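Long-range contacts in superoxide dismutase [Fe] (Sulfolobus acidocaldarius, PDB 1B06), which catalyses the dismutation of toxic superoxide radicals to hydrogen peroxide and molecular oxygen, using one iron ion bound in each subunit: residues 119-124 against 190-194; 133-139 against 166-172. All coordinates share one frame. Numbering follows the deposited sequence.

Contact 1: 119-124 against 190-194; sequences FKQVFS and AWWNV
In the C-terminal alpha/beta domain of this iron/manganese superoxide dismutase, an aromatic cluster of Phe123, Trp191 and Trp192 joins helix 116-129 to the C-terminal end of helix 184-191. Residues 119-124 are regular helix, whereas 190-194 run from helix at Ala190 and Trp191 into a turn; the backbones stay well apart, Lys120 and Trp192 having the nearest CA atoms at 8.8 Å, so side chains fill the gap. Trp192 (chi1 m, chi2 110°) points its CB toward the first helix and is the centre of the contact, its wide indole meeting four residues at once. Lys120 lies over one face of it: CG stands 3.6 Å from the centroid of the six-membered ring, a CH-pi contact suited to a long aliphatic chain, while the distant NZ adds at most a weak cation-pi attraction. Phe123 (chi1 t) also points toward the second segment and touches both tryptophans, its CD1 3.8 Å from Trp192 CZ2 and its CE1 3.8 Å from Trp191 CZ3; with Trp191 the planes are nearly parallel (22°) but slid apart. Phe119 CE2 meets the indole edge at Trp192 CH2, 4.1 Å away. The indole nitrogen needs an acceptor in this buried setting, and Ser124 provides it: NE1 of Trp192 donates to OG of Ser124 at 3.2 Å, and that OG in turn donates to O of Lys120 at 2.9 Å, one helical turn back.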
ATOM      1  N   PHE A 119       9.772 -20.257  18.575  1.00 13.67           N
ATOM      2  CA  PHE A 119       8.606 -19.580  18.022  1.00 15.88           C
ATOM      3  C   PHE A 119       8.544 -18.155  18.556  1.00 18.97           C
ATOM      4  O   PHE A 119       8.360 -17.202  17.792  1.00 22.17           O
ATOM      5  CB  PHE A 119       7.314 -20.313  18.396  1.00 16.26           C
ATOM      6  CG  PHE A 119       6.071 -19.523  18.096  1.00 19.20           C
ATOM      7  CD1 PHE A 119       5.588 -19.429  16.795  1.00 15.02           C
ATOM      8  CD2 PHE A 119       5.409 -18.834  19.107  1.00 17.01           C
ATOM      9  CE1 PHE A 119       4.467 -18.656  16.502  1.00 17.77           C
ATOM     10  CE2 PHE A 119       4.284 -18.055  18.822  1.00 19.87           C
ATOM     11  CZ  PHE A 119       3.815 -17.968  17.518  1.00 19.77           C
ATOM     12  N   LYS A 120       8.701 -18.017  19.869  1.00 18.28           N
ATOM     13  CA  LYS A 120       8.674 -16.714  20.525  1.00 16.15           C
ATOM     14  C   LYS A 120       9.730 -15.790  19.930  1.00 17.24           C
ATOM     15  O   LYS A 120       9.486 -14.603  19.711  1.00 18.09           O
ATOM     16  CB  LYS A 120       8.929 -16.886  22.015  1.00 17.47           C
ATOM     17  CG  LYS A 120       8.211 -15.896  22.883  1.00 24.65           C
ATOM     18  CD  LYS A 120       7.675 -16.577  24.121  1.00 28.12           C
ATOM     19  CE  LYS A 120       8.113 -15.846  25.365  1.00 31.39           C
ATOM     20  NZ  LYS A 120       8.649 -16.781  26.381  1.00 35.06           N
ATOM     21  N   GLN A 121      10.910 -16.341  19.669  1.00 17.56           N
ATOM     22  CA  GLN A 121      12.005 -15.574  19.092  1.00 13.61           C
ATOM     23  C   GLN A 121      11.671 -15.111  17.681  1.00 14.38           C
ATOM     24  O   GLN A 121      11.875 -13.947  17.339  1.00 14.69           O
ATOM     25  CB  GLN A 121      13.277 -16.423  19.037  1.00 15.13           C
ATOM     26  CG  GLN A 121      14.058 -16.461  20.329  1.00 20.55           C
ATOM     27  CD  GLN A 121      15.070 -17.591  20.357  1.00 26.48           C
ATOM     28  OE1 GLN A 121      15.577 -18.011  19.317  1.00 25.93           O
ATOM     29  NE2 GLN A 121      15.369 -18.089  21.551  1.00 28.49           N
ATOM     30  N   VAL A 122      11.170 -16.031  16.860  1.00 15.01           N
ATOM     31  CA  VAL A 122      10.830 -15.719  15.477  1.00 16.40           C
ATOM     32  C   VAL A 122       9.641 -14.767  15.385  1.00 18.74           C
ATOM     33  O   VAL A 122       9.644 -13.839  14.570  1.00 13.54           O
ATOM     34  CB  VAL A 122      10.518 -16.993  14.673  1.00 15.34           C
ATOM     35  CG1 VAL A 122      10.205 -16.631  13.228  1.00 17.00           C
ATOM     36  CG2 VAL A 122      11.705 -17.937  14.727  1.00 13.85           C
ATOM     37  N   PHE A 123       8.630 -14.990  16.220  1.00 15.41           N
ATOM     38  CA  PHE A 123       7.459 -14.123  16.218  1.00 15.51           C
ATOM     39  C   PHE A 123       7.846 -12.706  16.641  1.00 17.78           C
ATOM     40  O   PHE A 123       7.372 -11.720  16.068  1.00 19.61           O
ATOM     41  CB  PHE A 123       6.380 -14.664  17.159  1.00 14.89           C
ATOM     42  CG  PHE A 123       5.059 -13.953  17.034  1.00 15.11           C
ATOM     43  CD1 PHE A 123       4.824 -12.767  17.721  1.00 15.72           C
ATOM     44  CD2 PHE A 123       4.056 -14.461  16.211  1.00 14.95           C
ATOM     45  CE1 PHE A 123       3.608 -12.093  17.590  1.00 16.45           C
ATOM     46  CE2 PHE A 123       2.834 -13.796  16.073  1.00 14.51           C
ATOM     47  CZ  PHE A 123       2.611 -12.611  16.764  1.00 13.92           C
ATOM     48  N   SER A 124       8.710 -12.603  17.643  1.00 17.05           N
ATOM     49  CA  SER A 124       9.150 -11.300  18.122  1.00 17.70           C
ATOM     50  C   SER A 124      10.004 -10.596  17.068  1.00 16.88           C
ATOM     51  O   SER A 124       9.895  -9.380  16.877  1.00 16.14           O
ATOM     52  CB  SER A 124       9.943 -11.457  19.423  1.00 19.31           C
ATOM     53  OG  SER A 124       9.089 -11.814  20.498  1.00 24.58           O
ATOM     54  N   ALA A 190       6.484  -7.306  27.080  1.00 15.35           N
ATOM     55  CA  ALA A 190       5.474  -7.292  28.135  1.00 15.33           C
ATOM     56  C   ALA A 190       4.210  -8.032  27.707  1.00 18.29           C
ATOM     57  O   ALA A 190       3.613  -8.769  28.496  1.00 17.28           O
ATOM     58  CB  ALA A 190       5.118  -5.859  28.501  1.00 11.43           C
ATOM     59  N   TRP A 191       3.813  -7.826  26.451  1.00 18.17           N
ATOM     60  CA  TRP A 191       2.614  -8.439  25.889  1.00 12.82           C
ATOM     61  C   TRP A 191       2.551  -9.960  26.072  1.00 15.41           C
ATOM     62  O   TRP A 191       1.477 -10.513  26.299  1.00 14.39           O
ATOM     63  CB  TRP A 191       2.500  -8.066  24.402  1.00 13.35           C
ATOM     64  CG  TRP A 191       1.485  -8.874  23.634  1.00 17.73           C
ATOM     65  CD1 TRP A 191       0.122  -8.771  23.707  1.00 15.09           C
ATOM     66  CD2 TRP A 191       1.757  -9.942  22.716  1.00 14.11           C
ATOM     67  NE1 TRP A 191      -0.468  -9.712  22.893  1.00 13.92           N
ATOM     68  CE2 TRP A 191       0.512 -10.442  22.275  1.00 14.04           C
ATOM     69  CE3 TRP A 191       2.933 -10.524  22.224  1.00 13.82           C
ATOM     70  CZ2 TRP A 191       0.410 -11.499  21.365  1.00 15.83           C
ATOM     71  CZ3 TRP A 191       2.832 -11.579  21.320  1.00 13.61           C
ATOM     72  CH2 TRP A 191       1.578 -12.054  20.902  1.00 13.94           C
ATOM     73  N   TRP A 192       3.694 -10.636  25.982  1.00 17.03           N
ATOM     74  CA  TRP A 192       3.727 -12.089  26.144  1.00 15.95           C
ATOM     75  C   TRP A 192       3.144 -12.534  27.490  1.00 19.84           C
ATOM     76  O   TRP A 192       2.659 -13.660  27.625  1.00 20.30           O
ATOM     77  CB  TRP A 192       5.164 -12.618  26.022  1.00 13.00           C
ATOM     78  CG  TRP A 192       5.715 -12.612  24.616  1.00 13.07           C
ATOM     79  CD1 TRP A 192       6.695 -11.798  24.129  1.00 11.47           C
ATOM     80  CD2 TRP A 192       5.323 -13.463  23.528  1.00 13.54           C
ATOM     81  NE1 TRP A 192       6.938 -12.086  22.808  1.00 14.69           N
ATOM     82  CE2 TRP A 192       6.110 -13.104  22.414  1.00 11.87           C
ATOM     83  CE3 TRP A 192       4.383 -14.495  23.387  1.00 15.51           C
ATOM     84  CZ2 TRP A 192       5.988 -13.739  21.170  1.00 14.97           C
ATOM     85  CZ3 TRP A 192       4.263 -15.127  22.149  1.00 12.75           C
ATOM     86  CH2 TRP A 192       5.063 -14.745  21.059  1.00 16.04           C
ATOM     87  N   ASN A 193       3.183 -11.649  28.482  1.00 16.66           N
ATOM     88  CA  ASN A 193       2.670 -11.970  29.812  1.00 17.82           C
ATOM     89  C   ASN A 193       1.152 -11.944  29.946  1.00 19.90           C
ATOM     90  O   ASN A 193       0.614 -12.406  30.955  1.00 19.19           O
ATOM     91  CB  ASN A 193       3.263 -11.015  30.846  1.00 18.68           C
ATOM     92  CG  ASN A 193       4.745 -11.213  31.028  1.00 18.30           C
ATOM     93  OD1 ASN A 193       5.196 -12.307  31.349  1.00 24.86           O
ATOM     94  ND2 ASN A 193       5.512 -10.157  30.818  1.00 18.80           N
ATOM     95  N   VAL A 194       0.459 -11.399  28.947  1.00 19.58           N
ATOM     96  CA  VAL A 194      -0.998 -11.334  29.002  1.00 19.41           C
ATOM     97  C   VAL A 194      -1.676 -12.076  27.859  1.00 18.55           C
ATOM     98  O   VAL A 194      -2.887 -11.970  27.676  1.00 22.20           O
ATOM     99  CB  VAL A 194      -1.508  -9.872  29.004  1.00 21.32           C
ATOM    100  CG1 VAL A 194      -1.160  -9.207  30.325  1.00 23.21           C
ATOM    101  CG2 VAL A 194      -0.910  -9.098  27.832  1.00 19.19           C
TER

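Contact 2: 133-139 against 166-172. With FE (Fe (III) ion), chain G.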
ATOM      1  N   SER A 133       3.079   1.528  11.694  1.00 11.90           N
ATOM      2  CA  SER A 133       1.892   1.051  12.397  1.00 12.25           C
ATOM      3  C   SER A 133       1.237  -0.161  11.750  1.00 13.38           C
ATOM      4  O   SER A 133       1.151  -0.248  10.526  1.00 16.67           O
ATOM      5  CB  SER A 133       0.871   2.182  12.493  1.00 12.46           C
ATOM      6  OG  SER A 133       1.212   3.060  13.547  1.00 24.23           O
ATOM      7  N   GLY A 134       0.762  -1.085  12.581  1.00 11.62           N
ATOM      8  CA  GLY A 134       0.128  -2.278  12.060  1.00  8.89           C
ATOM      9  C   GLY A 134      -0.015  -3.361  13.100  1.00 11.26           C
ATOM     10  O   GLY A 134      -0.087  -3.077  14.294  1.00 14.76           O
ATOM     11  N   TRP A 135      -0.064  -4.609  12.646  1.00 10.78           N
ATOM     12  CA  TRP A 135      -0.213  -5.752  13.543  1.00  7.60           C
ATOM     13  C   TRP A 135       0.672  -6.904  13.088  1.00 12.11           C
ATOM     14  O   TRP A 135       1.110  -6.939  11.938  1.00  9.80           O
ATOM     15  CB  TRP A 135      -1.650  -6.285  13.519  1.00  7.02           C
ATOM     16  CG  TRP A 135      -2.739  -5.281  13.656  1.00 10.76           C
ATOM     17  CD1 TRP A 135      -3.081  -4.305  12.763  1.00  8.76           C
ATOM     18  CD2 TRP A 135      -3.673  -5.184  14.739  1.00 11.34           C
ATOM     19  NE1 TRP A 135      -4.174  -3.606  13.223  1.00  8.12           N
ATOM     20  CE2 TRP A 135      -4.557  -4.125  14.434  1.00 12.39           C
ATOM     21  CE3 TRP A 135      -3.849  -5.889  15.937  1.00  8.66           C
ATOM     22  CZ2 TRP A 135      -5.605  -3.754  15.286  1.00 11.08           C
ATOM     23  CZ3 TRP A 135      -4.891  -5.520  16.784  1.00  7.27           C
ATOM     24  CH2 TRP A 135      -5.755  -4.462  16.452  1.00  7.52           C
ATOM     25  N   THR A 136       0.937  -7.841  13.996  1.00  9.05           N
ATOM     26  CA  THR A 136       1.680  -9.041  13.636  1.00 12.27           C
ATOM     27  C   THR A 136       0.691 -10.129  14.004  1.00 11.19           C
ATOM     28  O   THR A 136       0.171 -10.167  15.122  1.00 12.89           O
ATOM     29  CB  THR A 136       2.993  -9.216  14.403  1.00 12.14           C
ATOM     30  OG1 THR A 136       3.912  -8.191  14.004  1.00 16.41           O
ATOM     31  CG2 THR A 136       3.618 -10.562  14.055  1.00 11.94           C
ATOM     32  N   VAL A 137       0.409 -10.994  13.045  1.00 10.96           N
ATOM     33  CA  VAL A 137      -0.584 -12.036  13.229  1.00 11.91           C
ATOM     34  C   VAL A 137      -0.059 -13.432  12.956  1.00 10.73           C
ATOM     35  O   VAL A 137       0.930 -13.608  12.246  1.00 15.95           O
ATOM     36  CB  VAL A 137      -1.776 -11.775  12.272  1.00 12.91           C
ATOM     37  CG1 VAL A 137      -2.919 -12.697  12.586  1.00 20.01           C
ATOM     38  CG2 VAL A 137      -2.223 -10.325  12.381  1.00 16.09           C
ATOM     39  N   LEU A 138      -0.727 -14.420  13.539  1.00 11.86           N
ATOM     40  CA  LEU A 138      -0.392 -15.817  13.309  1.00 14.57           C
ATOM     41  C   LEU A 138      -1.668 -16.437  12.751  1.00 15.12           C
ATOM     42  O   LEU A 138      -2.685 -16.509  13.449  1.00 13.69           O
ATOM     43  CB  LEU A 138      -0.001 -16.529  14.604  1.00 10.84           C
ATOM     44  CG  LEU A 138       0.383 -17.991  14.345  1.00 13.92           C
ATOM     45  CD1 LEU A 138       1.706 -18.030  13.597  1.00 17.01           C
ATOM     46  CD2 LEU A 138       0.492 -18.758  15.649  1.00 17.99           C
ATOM     47  N   TYR A 139      -1.623 -16.849  11.487  1.00 12.07           N
ATOM     48  CA  TYR A 139      -2.777 -17.460  10.838  1.00 12.82           C
ATOM     49  C   TYR A 139      -2.609 -18.964  10.850  1.00 15.38           C
ATOM     50  O   TYR A 139      -1.511 -19.478  11.037  1.00 17.74           O
ATOM     51  CB  TYR A 139      -2.881 -17.061   9.356  1.00 11.18           C
ATOM     52  CG  TYR A 139      -3.008 -15.592   9.046  1.00 13.93           C
ATOM     53  CD1 TYR A 139      -4.216 -14.922   9.234  1.00 14.26           C
ATOM     54  CD2 TYR A 139      -1.930 -14.879   8.519  1.00 12.93           C
ATOM     55  CE1 TYR A 139      -4.351 -13.572   8.905  1.00 14.28           C
ATOM     56  CE2 TYR A 139      -2.050 -13.533   8.186  1.00 15.56           C
ATOM     57  CZ  TYR A 139      -3.263 -12.885   8.381  1.00 15.78           C
ATOM     58  OH  TYR A 139      -3.384 -11.555   8.056  1.00 17.80           O
ATOM     59  N   ILE A 166      -5.133 -16.677  14.791  1.00 20.38           N
ATOM     60  CA  ILE A 166      -4.959 -17.487  15.998  1.00 14.29           C
ATOM     61  C   ILE A 166      -4.336 -16.663  17.131  1.00 19.15           C
ATOM     62  O   ILE A 166      -4.732 -16.785  18.293  1.00 16.62           O
ATOM     63  CB  ILE A 166      -4.046 -18.711  15.730  1.00 16.40           C
ATOM     64  CG1 ILE A 166      -4.664 -19.612  14.660  1.00 13.43           C
ATOM     65  CG2 ILE A 166      -3.834 -19.500  17.015  1.00 11.60           C
ATOM     66  CD1 ILE A 166      -6.052 -20.123  15.014  1.00 16.05           C
ATOM     67  N   LEU A 167      -3.359 -15.832  16.774  1.00 16.92           N
ATOM     68  CA  LEU A 167      -2.647 -14.977  17.723  1.00 15.47           C
ATOM     69  C   LEU A 167      -2.451 -13.605  17.082  1.00 15.66           C
ATOM     70  O   LEU A 167      -2.219 -13.508  15.880  1.00 16.98           O
ATOM     71  CB  LEU A 167      -1.285 -15.599  18.061  1.00 15.12           C
ATOM     72  CG  LEU A 167      -0.441 -14.942  19.161  1.00 17.63           C
ATOM     73  CD1 LEU A 167      -1.121 -15.105  20.507  1.00 17.63           C
ATOM     74  CD2 LEU A 167       0.945 -15.579  19.189  1.00 16.29           C
ATOM     75  N   ILE A 168      -2.534 -12.542  17.875  1.00 15.07           N
ATOM     76  CA  ILE A 168      -2.386 -11.207  17.314  1.00 12.89           C
ATOM     77  C   ILE A 168      -1.902 -10.141  18.292  1.00 13.00           C
ATOM     78  O   ILE A 168      -2.272 -10.143  19.466  1.00 15.81           O
ATOM     79  CB  ILE A 168      -3.727 -10.736  16.718  1.00 16.13           C
ATOM     80  CG1 ILE A 168      -3.554  -9.389  16.014  1.00 20.55           C
ATOM     81  CG2 ILE A 168      -4.771 -10.642  17.819  1.00 14.04           C
ATOM     82  CD1 ILE A 168      -4.642  -9.092  15.007  1.00 23.39           C
ATOM     83  N   VAL A 169      -1.075  -9.226  17.794  1.00 12.22           N
ATOM     84  CA  VAL A 169      -0.554  -8.124  18.600  1.00 12.60           C
ATOM     85  C   VAL A 169      -0.756  -6.820  17.857  1.00 11.40           C
ATOM     86  O   VAL A 169      -0.356  -6.697  16.697  1.00 10.70           O
ATOM     87  CB  VAL A 169       0.962  -8.204  18.848  1.00 13.95           C
ATOM     88  CG1 VAL A 169       1.265  -7.697  20.234  1.00 12.66           C
ATOM     89  CG2 VAL A 169       1.469  -9.599  18.634  1.00 21.26           C
ATOM     90  N   ASP A 170      -1.355  -5.848  18.532  1.00  7.33           N
ATOM     91  CA  ASP A 170      -1.588  -4.535  17.947  1.00 10.81           C
ATOM     92  C   ASP A 170      -0.278  -3.776  18.045  1.00 12.10           C
ATOM     93  O   ASP A 170       0.318  -3.709  19.122  1.00 16.33           O
ATOM     94  CB  ASP A 170      -2.675  -3.793  18.732  1.00  9.91           C
ATOM     95  CG  ASP A 170      -3.126  -2.510  18.053  1.00  9.58           C
ATOM     96  OD1 ASP A 170      -2.495  -2.070  17.062  1.00  5.17           O
ATOM     97  OD2 ASP A 170      -4.126  -1.933  18.523  1.00 17.80           O
ATOM     98  N   GLU A 171       0.176  -3.206  16.932  1.00 12.54           N
ATOM     99  CA  GLU A 171       1.428  -2.463  16.938  1.00 10.68           C
ATOM    100  C   GLU A 171       1.280  -1.013  16.502  1.00 12.03           C
ATOM    101  O   GLU A 171       2.259  -0.361  16.132  1.00 13.14           O
ATOM    102  CB  GLU A 171       2.475  -3.178  16.080  1.00 14.56           C
ATOM    103  CG  GLU A 171       3.151  -4.343  16.805  1.00 13.76           C
ATOM    104  CD  GLU A 171       4.311  -4.920  16.020  1.00 18.47           C
ATOM    105  OE1 GLU A 171       5.421  -4.342  16.065  1.00 15.50           O
ATOM    106  OE2 GLU A 171       4.111  -5.955  15.354  1.00 19.07           O
ATOM    107  N   PHE A 172       0.051  -0.513  16.531  1.00 11.49           N
ATOM    108  CA  PHE A 172      -0.192   0.889  16.212  1.00 10.38           C
ATOM    109  C   PHE A 172       0.406   1.581  17.435  1.00 10.62           C
ATOM    110  O   PHE A 172       0.334   1.048  18.540  1.00 10.12           O
ATOM    111  CB  PHE A 172      -1.691   1.175  16.151  1.00 13.04           C
ATOM    112  CG  PHE A 172      -2.260   1.154  14.762  1.00 14.72           C
ATOM    113  CD1 PHE A 172      -2.271  -0.026  14.018  1.00 15.22           C
ATOM    114  CD2 PHE A 172      -2.796   2.312  14.200  1.00 16.25           C
ATOM    115  CE1 PHE A 172      -2.810  -0.052  12.724  1.00 16.36           C
ATOM    116  CE2 PHE A 172      -3.337   2.300  12.911  1.00 19.93           C
ATOM    117  CZ  PHE A 172      -3.345   1.114  12.170  1.00 16.38           C
TER
HETATM  118 FE    FE G 322      -5.263  -0.484  18.260  1.00 18.06          FE
HETATM  119  O   HOH W   1      -4.866  -0.608  16.224  1.00 15.16           O
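Ser133 leads into the strand with its CB over the face of the Phe172 ring, a CH-pi contact 3.9 Å from the centroid; it also packs on Ser133 of the second subunit. Gly134 O accepts from Glu171 N at 2.7 Å, at the end where the partner chain leaves strand 168-170; its backbone (phi 165°, psi -154°) is hardly open to other residues. Trp135 then pairs with Asp170 in a non-hydrogen-bonded bridge. Its indole spreads beside the metal ligand, with Asp170 CB over its six-membered ring and CE3 3.4 Å from Ile168 CD1, while NE1 is hydrogen-bonded to His155. Thr136 pairs with Val169 through two backbone bonds, N to Val169 O at 3.2 Å and O to Val169 N at 3.1 Å. Its hydroxyl donates from OG1 to Glu171 OE2 at 2.6 Å, helping to hold a buried carboxylate that also forms a salt bridge with Arg184. On the Trp135 face, branched Val137 suits the extended chain and packs CG2 against Ile168 CD1 at 3.8 Å. Leu138 meets Leu167 CB to CB at 3.8 Å on the other face, and its O receives Ile166 N at 2.8 Å and, weakly, Leu167 N at 3.5 Å: a classic beta bulge where the partner turns a corner. Tyr139 points away from the partner, its OH bonded to His159. At the far end of the ladder, Asp170 OD1 closes an Asx turn with Phe172 N at 3.0 Å, and OD2 binds iron at 1.9 Å. With His33, His84, His174 and a water, this completes the five-ligand metal site characteristic of iron/manganese superoxide dismutases.

Overall arrangement
The two contacts lie in the C-terminal domain with centres about 11 Å apart, contact 2 nested in sequence inside the loop closed by contact 1. Helix 116-129 runs on into strand 134-140, the middle strand of the three-stranded antiparallel sheet; the chain returns through 147-153 and 165-170 before helix 184-191. Both helices pack on the sheet face bearing Thr136 and Val169: Val169 CG2 lies 3.4 Å from Phe123 CE1 and 3.3 Å from Trp191 CH2. Iron is bound at the end of strand 165-170, about 11 Å from the Trp191 side chain. Contact 1 therefore joins the helices behind the sheet, while contact 2 positions Asp170 at the metal.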